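Local coordinates for glycosyl hydrolase family 62 protein (Coprinopsis cinerea, PDB 5B6T), which catalyses the hydrolysis of alpha-L-arabinofuranosyl side groups, probably on arabinoxylan, as a family 62 glycoside hydrolase, at residues F89-L94 / N273-P278; P12-K17 / Q24-P29; F156-D159 / H163-R166. One frame throughout, in Å; residues are numbered along the deposited sequence.

Contact 1. Residues F89-L94 / N273-P278; sequences FAPQRL and NDQTLP
The loop that sets Gln275 against Phe89, Ala90 and Pro91 enters at Asn273, whose backbone pairs with Tyr88 and whose ND2 binds the carbonyl of Tyr33. Asp274 opens a type I beta turn that runs to Leu277. Its OD1 closes an Asx turn by accepting from Thr276 N, which comes from above the carboxylate plane at 2.9 Å. Gln275 follows and carries the contact. Its CG sits between the backbone N and the carbonyl carbon (chi1 70°), and a second bend at chi2 brings the amide alongside the start of the 3-10 turn 90-92. OE1 takes the N-H of Ala90 at 2.9 Å in a fairly straight bond (164° at the hydrogen), with the donor standing above the carbonyl plane. The methylene part of the same side chain leans on the Phe89 ring, CB lying 3.7 Å from CD1, while ring and amide planes are turned 59° apart. Pro91 comes at the amide from the opposite direction, its CD 3.7 Å from Gln275 OE1. That same CD covers one face of the Phe89 ring, off toward the rim. In the five-bladed beta-propeller of this family, residues 89-94 make the hairpin turn between strands 82-89 and 94-100, with a G1 bulge at Arg93 and Leu94, and residues 273-278 lead into strand 278-279 of a different sheet. A leucine in place of Gln275 would have no OE1, and the Ala90 N-H would probably be left without its acceptor. Thr276 adds a second grip on Asp274, its OG1 donating to the syn lone pair of OD1 at 2.6 Å. Leu277 ends the turn with its N bonded to Asp274 O, and its side chain packs on Trp145 and Ile147 of strand 142-148.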
loop_
_atom_site.group_PDB
_atom_site.type_symbol
_atom_site.label_atom_id
_atom_site.label_comp_id
_atom_site.label_asym_id
_atom_site.label_seq_id
_atom_site.Cartn_x
_atom_site.Cartn_y
_atom_site.Cartn_z
ATOM N N PHE A 89 -15.610 -3.303 -4.835
ATOM C CA PHE A 89 -16.007 -2.756 -6.134
ATOM C C PHE A 89 -17.520 -2.801 -6.200
ATOM O O PHE A 89 -18.136 -3.817 -6.571
ATOM C CB PHE A 89 -15.374 -3.507 -7.305
ATOM C CG PHE A 89 -15.550 -2.803 -8.615
ATOM C CD1 PHE A 89 -14.824 -1.663 -8.891
ATOM C CD2 PHE A 89 -16.491 -3.230 -9.547
ATOM C CE1 PHE A 89 -14.998 -0.974 -10.063
ATOM C CE2 PHE A 89 -16.663 -2.551 -10.741
ATOM C CZ PHE A 89 -15.931 -1.425 -11.000
ATOM N N ALA A 90 -18.123 -1.700 -5.781
ATOM C CA ALA A 90 -19.564 -1.666 -5.510
ATOM C C ALA A 90 -20.433 -2.055 -6.704
ATOM O O ALA A 90 -21.426 -2.777 -6.513
ATOM C CB ALA A 90 -19.943 -0.311 -4.949
ATOM N N PRO A 91 -20.068 -1.646 -7.928
ATOM C CA PRO A 91 -20.954 -2.021 -9.065
ATOM C C PRO A 91 -21.126 -3.535 -9.269
ATOM O O PRO A 91 -22.157 -3.972 -9.775
ATOM C CB PRO A 91 -20.263 -1.367 -10.259
ATOM C CG PRO A 91 -19.576 -0.168 -9.664
ATOM C CD PRO A 91 -19.065 -0.641 -8.340
ATOM N N GLN A 92 -20.159 -4.325 -8.832
ATOM C CA GLN A 92 -20.212 -5.787 -8.947
ATOM C C GLN A 92 -20.537 -6.492 -7.655
ATOM O O GLN A 92 -20.631 -7.720 -7.639
ATOM C CB GLN A 92 -18.872 -6.311 -9.461
ATOM C CG GLN A 92 -18.600 -5.857 -10.869
ATOM C CD GLN A 92 -17.195 -6.129 -11.321
ATOM O OE1 GLN A 92 -16.462 -6.856 -10.662
ATOM N NE2 GLN A 92 -16.833 -5.582 -12.453
ATOM N N ARG A 93 -20.616 -5.728 -6.565
ATOM C CA ARG A 93 -20.884 -6.299 -5.237
ATOM C C ARG A 93 -19.824 -7.365 -4.932
ATOM O O ARG A 93 -20.105 -8.447 -4.387
ATOM C CB ARG A 93 -22.326 -6.839 -5.161
ATOM C CG ARG A 93 -23.350 -5.719 -5.323
ATOM C CD ARG A 93 -24.771 -6.173 -5.610
ATOM N NE ARG A 93 -25.202 -7.257 -4.746
ATOM C CZ ARG A 93 -25.818 -7.126 -3.567
ATOM N NH1 ARG A 93 -26.091 -5.931 -3.036
ATOM N NH2 ARG A 93 -26.146 -8.225 -2.895
ATOM N N LEU A 94 -18.579 -7.065 -5.299
ATOM C CA LEU A 94 -17.457 -7.970 -5.048
ATOM C C LEU A 94 -16.305 -7.176 -4.442
ATOM O O LEU A 94 -16.009 -6.077 -4.920
ATOM C CB LEU A 94 -16.951 -8.549 -6.351
ATOM C CG LEU A 94 -17.736 -9.659 -7.014
ATOM C CD1 LEU A 94 -17.010 -9.974 -8.302
ATOM C CD2 LEU A 94 -17.815 -10.879 -6.105
ATOM N N ASN A 273 -14.879 2.138 1.995
ATOM C CA ASN A 273 -14.213 0.945 1.515
ATOM C C ASN A 273 -14.375 0.655 0.045
ATOM O O ASN A 273 -13.852 -0.356 -0.405
ATOM C CB ASN A 273 -14.667 -0.264 2.343
ATOM C CG ASN A 273 -14.292 -0.103 3.805
ATOM O OD1 ASN A 273 -13.305 0.564 4.098
ATOM N ND2 ASN A 273 -15.085 -0.669 4.716
ATOM N N ASP A 274 -15.057 1.539 -0.678
ATOM C CA ASP A 274 -15.327 1.304 -2.080
ATOM C C ASP A 274 -14.176 1.666 -3.002
ATOM O O ASP A 274 -13.089 2.043 -2.561
ATOM C CB ASP A 274 -16.685 1.888 -2.516
ATOM C CG ASP A 274 -16.665 3.370 -2.795
ATOM O OD1 ASP A 274 -15.594 3.987 -2.806
ATOM O OD2 ASP A 274 -17.777 3.937 -3.008
ATOM N N GLN A 275 -14.415 1.500 -4.296
ATOM C CA GLN A 275 -13.392 1.672 -5.303
ATOM C C GLN A 275 -12.911 3.093 -5.502
ATOM O O GLN A 275 -12.000 3.316 -6.314
ATOM C CB GLN A 275 -13.895 1.116 -6.649
ATOM C CG GLN A 275 -14.994 1.903 -7.328
ATOM C CD GLN A 275 -16.385 1.727 -6.728
ATOM O OE1 GLN A 275 -16.648 0.829 -5.912
ATOM N NE2 GLN A 275 -17.320 2.592 -7.176
ATOM N N THR A 276 -13.523 4.054 -4.813
ATOM C CA THR A 276 -13.053 5.450 -4.908
ATOM C C THR A 276 -11.886 5.750 -3.973
ATOM O O THR A 276 -11.300 6.842 -4.045
ATOM C CB THR A 276 -14.175 6.477 -4.669
ATOM O OG1 THR A 276 -14.639 6.387 -3.319
ATOM C CG2 THR A 276 -15.338 6.233 -5.636
ATOM N N LEU A 277 -11.528 4.799 -3.109
ATOM C CA LEU A 277 -10.373 4.981 -2.191
ATOM C C LEU A 277 -10.379 6.372 -1.505
ATOM O O LEU A 277 -9.420 7.152 -1.585
ATOM C CB LEU A 277 -9.036 4.721 -2.915
ATOM C CG LEU A 277 -8.586 3.256 -3.046
ATOM C CD1 LEU A 277 -8.250 2.681 -1.666
ATOM C CD2 LEU A 277 -9.584 2.351 -3.755
ATOM N N PRO A 278 -11.464 6.674 -0.778
ATOM C CA PRO A 278 -11.553 7.963 -0.106
ATOM C C PRO A 278 -10.880 7.998 1.253
ATOM O O PRO A 278 -10.876 6.995 2.000
ATOM C CB PRO A 278 -13.062 8.147 0.056
ATOM C CG PRO A 278 -13.586 6.771 0.232
ATOM C CD PRO A 278 -12.660 5.855 -0.529
#

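Contact 2. Residues P12-K17 / Q24-P29; sequences PLIGPK and QGIKDP
The flat Gly15-Pro16 peptide has Ile26 CG1 over one face, 3.5 Å from Pro16 N and almost straight above the carbonyl carbon of Gly15. At the rim of the proline ring, Pro16 CG meets the carbonyl oxygen of Gln24 at 3.6 Å, while CD rests 3.8 Å from Ile26 CG1. The side chains of Pro16 and Ile26 run antiparallel alongside each other. Ile26 can cover the peptide because CG1 lies anti to its carbonyl carbon (chi1 -61°), and a further bend at chi2 brings CD1 to 4.1 Å from Pro16 CA. Its other branch, CG2, is sent toward Ile14, where the two CG2 methyls approach to 4.2 Å and the side chains lie nearly perpendicular. Contact here is by apolar surface, and several backbone groups pair elsewhere: Leu13 and Ile14 with Leu306, Gln24 and Gly25 with Ala45, and Ile26 with Trp304. Phe68 and Leu306 also touch Ile26, so its side chain is buried from several directions. Classic beta bulges at Leu13-Ile14 and at Gln24-Gly25 mark the two chain segments, which run in roughly opposing directions. They form the crossover from the blade in which strand 7-9 pairs with strand 305-311, the closure typical of a beta-propeller, to the next blade, entered through strand 25-34.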
loop_
_atom_site.group_PDB
_atom_site.type_symbol
_atom_site.label_atom_id
_atom_site.label_comp_id
_atom_site.label_asym_id
_atom_site.label_seq_id
_atom_site.Cartn_x
_atom_site.Cartn_y
_atom_site.Cartn_z
ATOM N N PRO A 12 5.676 -1.598 17.578
ATOM C CA PRO A 12 5.325 -2.608 16.575
ATOM C C PRO A 12 4.088 -3.347 17.032
ATOM O O PRO A 12 4.059 -3.857 18.188
ATOM C CB PRO A 12 6.540 -3.520 16.541
ATOM C CG PRO A 12 7.318 -3.226 17.803
ATOM C CD PRO A 12 6.949 -1.865 18.268
ATOM N N LEU A 13 3.067 -3.419 16.177
ATOM C CA LEU A 13 1.797 -4.013 16.555
ATOM C C LEU A 13 1.663 -5.432 16.026
ATOM O O LEU A 13 1.101 -6.304 16.711
ATOM C CB LEU A 13 0.621 -3.187 16.054
ATOM C CG LEU A 13 0.536 -1.745 16.591
ATOM C CD1 LEU A 13 -0.593 -0.999 15.919
ATOM C CD2 LEU A 13 0.426 -1.669 18.107
ATOM N N ILE A 14 2.114 -5.647 14.791
ATOM C CA ILE A 14 1.947 -6.954 14.135
ATOM C C ILE A 14 3.289 -7.417 13.553
ATOM O O ILE A 14 3.916 -6.733 12.775
ATOM C CB ILE A 14 0.915 -6.916 12.996
ATOM C CG1 ILE A 14 -0.479 -6.583 13.527
ATOM C CG2 ILE A 14 0.871 -8.254 12.256
ATOM C CD1 ILE A 14 -1.468 -6.185 12.447
ATOM N N GLY A 15 3.717 -8.613 13.972
ATOM C CA GLY A 15 4.842 -9.274 13.373
ATOM C C GLY A 15 4.513 -10.729 13.072
ATOM O O GLY A 15 3.386 -11.184 13.285
ATOM N N PRO A 16 5.510 -11.461 12.561
ATOM C CA PRO A 16 5.308 -12.834 12.149
ATOM C C PRO A 16 4.932 -13.736 13.316
ATOM O O PRO A 16 5.329 -13.498 14.442
ATOM C CB PRO A 16 6.679 -13.256 11.621
ATOM C CG PRO A 16 7.379 -12.024 11.267
ATOM C CD PRO A 16 6.857 -10.972 12.213
ATOM N N LYS A 17 4.201 -14.801 13.009
ATOM C CA LYS A 17 3.952 -15.850 13.989
ATOM C C LYS A 17 5.186 -16.722 14.120
ATOM O O LYS A 17 6.049 -16.739 13.248
ATOM C CB LYS A 17 2.776 -16.714 13.554
ATOM C CG LYS A 17 1.470 -15.940 13.467
ATOM C CD LYS A 17 1.022 -15.429 14.833
ATOM C CE LYS A 17 -0.331 -14.734 14.717
ATOM N NZ LYS A 17 -0.667 -13.989 15.940
ATOM N N GLN A 24 9.870 -13.942 8.103
ATOM C CA GLN A 24 10.801 -12.977 8.671
ATOM C C GLN A 24 10.210 -11.559 8.778
ATOM O O GLN A 24 10.458 -10.871 9.764
ATOM C CB GLN A 24 12.111 -12.995 7.877
ATOM C CG GLN A 24 12.824 -14.355 8.085
ATOM C CD GLN A 24 14.038 -14.663 7.191
ATOM O OE1 GLN A 24 15.078 -15.130 7.696
ATOM N NE2 GLN A 24 13.917 -14.469 5.895
ATOM N N GLY A 25 9.405 -11.146 7.798
ATOM C CA GLY A 25 8.791 -9.829 7.809
ATOM C C GLY A 25 7.298 -9.915 7.488
ATOM O O GLY A 25 6.867 -10.759 6.696
ATOM N N ILE A 26 6.512 -9.027 8.095
ATOM C CA ILE A 26 5.102 -8.801 7.711
ATOM C C ILE A 26 5.082 -7.405 7.129
ATOM O O ILE A 26 5.575 -6.476 7.748
ATOM C CB ILE A 26 4.142 -8.899 8.905
ATOM C CG1 ILE A 26 4.213 -10.292 9.508
ATOM C CG2 ILE A 26 2.722 -8.517 8.532
ATOM C CD1 ILE A 26 3.791 -11.408 8.606
ATOM N N LYS A 27 4.559 -7.278 5.902
ATOM C CA LYS A 27 4.883 -6.147 5.056
ATOM C C LYS A 27 3.676 -5.615 4.266
ATOM O O LYS A 27 2.669 -6.285 4.100
ATOM C CB LYS A 27 5.953 -6.569 4.046
ATOM C CG LYS A 27 7.280 -6.957 4.674
ATOM C CD LYS A 27 8.349 -7.136 3.606
ATOM C CE LYS A 27 8.792 -5.808 3.035
ATOM N NZ LYS A 27 9.639 -6.013 1.834
ATOM N N ASP A 28 3.832 -4.399 3.760
ATOM C CA ASP A 28 3.013 -3.878 2.680
ATOM C C ASP A 28 1.494 -3.916 2.967
ATOM O O ASP A 28 0.719 -4.374 2.119
ATOM C CB ASP A 28 3.283 -4.663 1.380
ATOM C CG ASP A 28 4.751 -4.940 1.120
ATOM O OD1 ASP A 28 5.570 -4.056 1.382
ATOM O OD2 ASP A 28 5.033 -6.073 0.615
ATOM N N PRO A 29 1.050 -3.421 4.141
ATOM C CA PRO A 29 -0.319 -3.676 4.543
ATOM C C PRO A 29 -1.369 -2.921 3.757
ATOM O O PRO A 29 -1.156 -1.763 3.373
ATOM C CB PRO A 29 -0.353 -3.200 6.017
ATOM C CG PRO A 29 0.743 -2.182 6.087
ATOM C CD PRO A 29 1.810 -2.710 5.193
#

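Contact 3. Residues F156-D159 / H163-R166; sequences FSSD and HLYR
One oxygen of Asp159 takes the side chains of both His163 and Tyr165, and this end of the hairpin is tightly held. OD2 offers its syn lone pair to His163 ND1 at 2.7 Å, the oxygen lying near the plane of the imidazole. Tyr165 OH donates to the same OD2, also at 2.7 Å, but from above the carboxylate plane, and the carboxylate stands nearly upright to the phenol ring (86°). A chi1 of 60°, with CG between the backbone N and the carbonyl carbon, carries the carboxylate across to the neighbouring strand. OD1 completes the grip, receiving His163 N at 3.2 Å and, within the turn, Asn161 N. Both carboxylate oxygens are thus held by two donors each, which fixes the rotation of the group. From here runs an antiparallel beta hairpin, strand 152-158 followed by strand 163-170, the middle pair of a four-stranded propeller blade. Ser157 and Tyr165 form its hydrogen-bonded pair, the shorter and straighter bond being Tyr165 N to Ser157 O at 2.8 Å. Their side chains share one face of the sheet and lie against Ile132 of helix 130-135; Ser157 OG binds Trp141 NE1. Looser packing lies on the other face, where Leu164 CD1 only brushes Phe156 CD2, at 4.0 Å, and Ser158 OG no more closely. Arg166, by contrast, lies close along Phe156, its CG in CH-pi contact over one ring face, 3.9 Å from the centroid. Beyond the ring the guanidinium stays on the hairpin, NH1 bonded to Gln168 OE1 and His154 ND1. Arg166 and His163, at the two ends, are partly exposed, whereas Phe156 to Asp159, Leu164 and Tyr165 are buried.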
loop_
_atom_site.group_PDB
_atom_site.type_symbol
_atom_site.label_atom_id
_atom_site.label_comp_id
_atom_site.label_asym_id
_atom_site.label_seq_id
_atom_site.Cartn_x
_atom_site.Cartn_y
_atom_site.Cartn_z
ATOM N N PHE A 156 -2.288 2.005 -11.006
ATOM C CA PHE A 156 -0.940 2.500 -10.825
ATOM C C PHE A 156 0.012 1.364 -10.485
ATOM O O PHE A 156 -0.354 0.388 -9.842
ATOM C CB PHE A 156 -0.882 3.525 -9.681
ATOM C CG PHE A 156 -1.581 4.827 -9.977
ATOM C CD1 PHE A 156 -2.973 4.987 -9.799
ATOM C CD2 PHE A 156 -0.848 5.898 -10.424
ATOM C CE1 PHE A 156 -3.576 6.207 -10.067
ATOM C CE2 PHE A 156 -1.453 7.106 -10.678
ATOM C CZ PHE A 156 -2.809 7.260 -10.499
ATOM N N SER A 157 1.274 1.542 -10.847
ATOM C CA SER A 157 2.322 0.598 -10.517
ATOM C C SER A 157 3.692 1.294 -10.606
ATOM O O SER A 157 3.844 2.354 -11.237
ATOM C CB SER A 157 2.220 -0.635 -11.441
ATOM O OG SER A 157 2.554 -0.327 -12.784
ATOM N N SER A 158 4.684 0.664 -9.978
ATOM C CA SER A 158 6.047 1.146 -9.931
ATOM C C SER A 158 7.044 0.162 -10.533
ATOM O O SER A 158 6.737 -1.000 -10.723
ATOM C CB SER A 158 6.421 1.392 -8.460
ATOM O OG SER A 158 5.635 2.422 -7.936
ATOM N N ASP A 159 8.268 0.639 -10.822
ATOM C CA ASP A 159 9.286 -0.258 -11.330
ATOM C C ASP A 159 10.573 -0.312 -10.514
ATOM O O ASP A 159 11.554 -0.881 -10.975
ATOM C CB ASP A 159 9.600 0.034 -12.806
ATOM C CG ASP A 159 10.106 1.436 -13.052
ATOM O OD1 ASP A 159 10.334 2.207 -12.093
ATOM O OD2 ASP A 159 10.344 1.742 -14.246
ATOM N N HIS A 163 9.949 5.340 -11.939
ATOM C CA HIS A 163 8.760 5.637 -12.730
ATOM C C HIS A 163 7.537 5.169 -11.999
ATOM O O HIS A 163 7.538 4.093 -11.421
ATOM C CB HIS A 163 8.804 4.954 -14.096
ATOM C CG HIS A 163 10.073 5.217 -14.836
ATOM N ND1 HIS A 163 11.087 4.290 -14.918
ATOM C CD2 HIS A 163 10.508 6.313 -15.498
ATOM C CE1 HIS A 163 12.121 4.827 -15.547
ATOM N NE2 HIS A 163 11.779 6.046 -15.936
ATOM N N LEU A 164 6.504 5.998 -12.023
ATOM C CA LEU A 164 5.159 5.632 -11.602
ATOM C C LEU A 164 4.303 5.578 -12.853
ATOM O O LEU A 164 4.196 6.562 -13.583
ATOM C CB LEU A 164 4.594 6.687 -10.649
ATOM C CG LEU A 164 3.139 6.487 -10.194
ATOM C CD1 LEU A 164 2.970 5.253 -9.310
ATOM C CD2 LEU A 164 2.665 7.721 -9.448
ATOM N N TYR A 165 3.696 4.432 -13.103
ATOM C CA TYR A 165 2.865 4.212 -14.285
ATOM C C TYR A 165 1.384 4.237 -13.940
ATOM O O TYR A 165 0.982 3.885 -12.806
ATOM C CB TYR A 165 3.165 2.856 -14.916
ATOM C CG TYR A 165 4.616 2.671 -15.281
ATOM C CD1 TYR A 165 5.102 3.138 -16.474
ATOM C CD2 TYR A 165 5.493 2.004 -14.435
ATOM C CE1 TYR A 165 6.439 3.000 -16.795
ATOM C CE2 TYR A 165 6.847 1.864 -14.743
ATOM C CZ TYR A 165 7.309 2.362 -15.934
ATOM O OH TYR A 165 8.630 2.195 -16.289
ATOM N N ARG A 166 0.579 4.598 -14.939
ATOM C CA ARG A 166 -0.873 4.644 -14.775
ATOM C C ARG A 166 -1.603 4.207 -16.061
ATOM O O ARG A 166 -1.363 4.795 -17.125
ATOM C CB ARG A 166 -1.306 6.049 -14.401
ATOM C CG ARG A 166 -2.784 6.192 -14.054
ATOM C CD ARG A 166 -3.285 7.618 -13.939
ATOM N NE ARG A 166 -3.097 8.370 -15.188
ATOM C CZ ARG A 166 -3.895 8.286 -16.245
ATOM N NH1 ARG A 166 -4.954 7.510 -16.234
ATOM N NH2 ARG A 166 -3.618 8.991 -17.326
#

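The three contacts are spread around the five-bladed propeller, with centres 22 to 27 Å apart; none touches another, nearest atoms being about 9 to 11 Å apart. Along the chain contact 2 closes first, at the entry to the blade of strand 25-34; contact 3 falls within the chain spanned by contact 1. Contact 3 joins neighbouring strands of one blade, whereas contact 1 ties the turn after strand 82-89 to the loop before strand 278-279. Contacts 2 and 3 lie on opposite sides of the chain's centre, the side chains of Ile26 and Ser158 about 12 and 10 Å from the bound calcium, while contact 1 joins different blades, consistent with holding them in place around it.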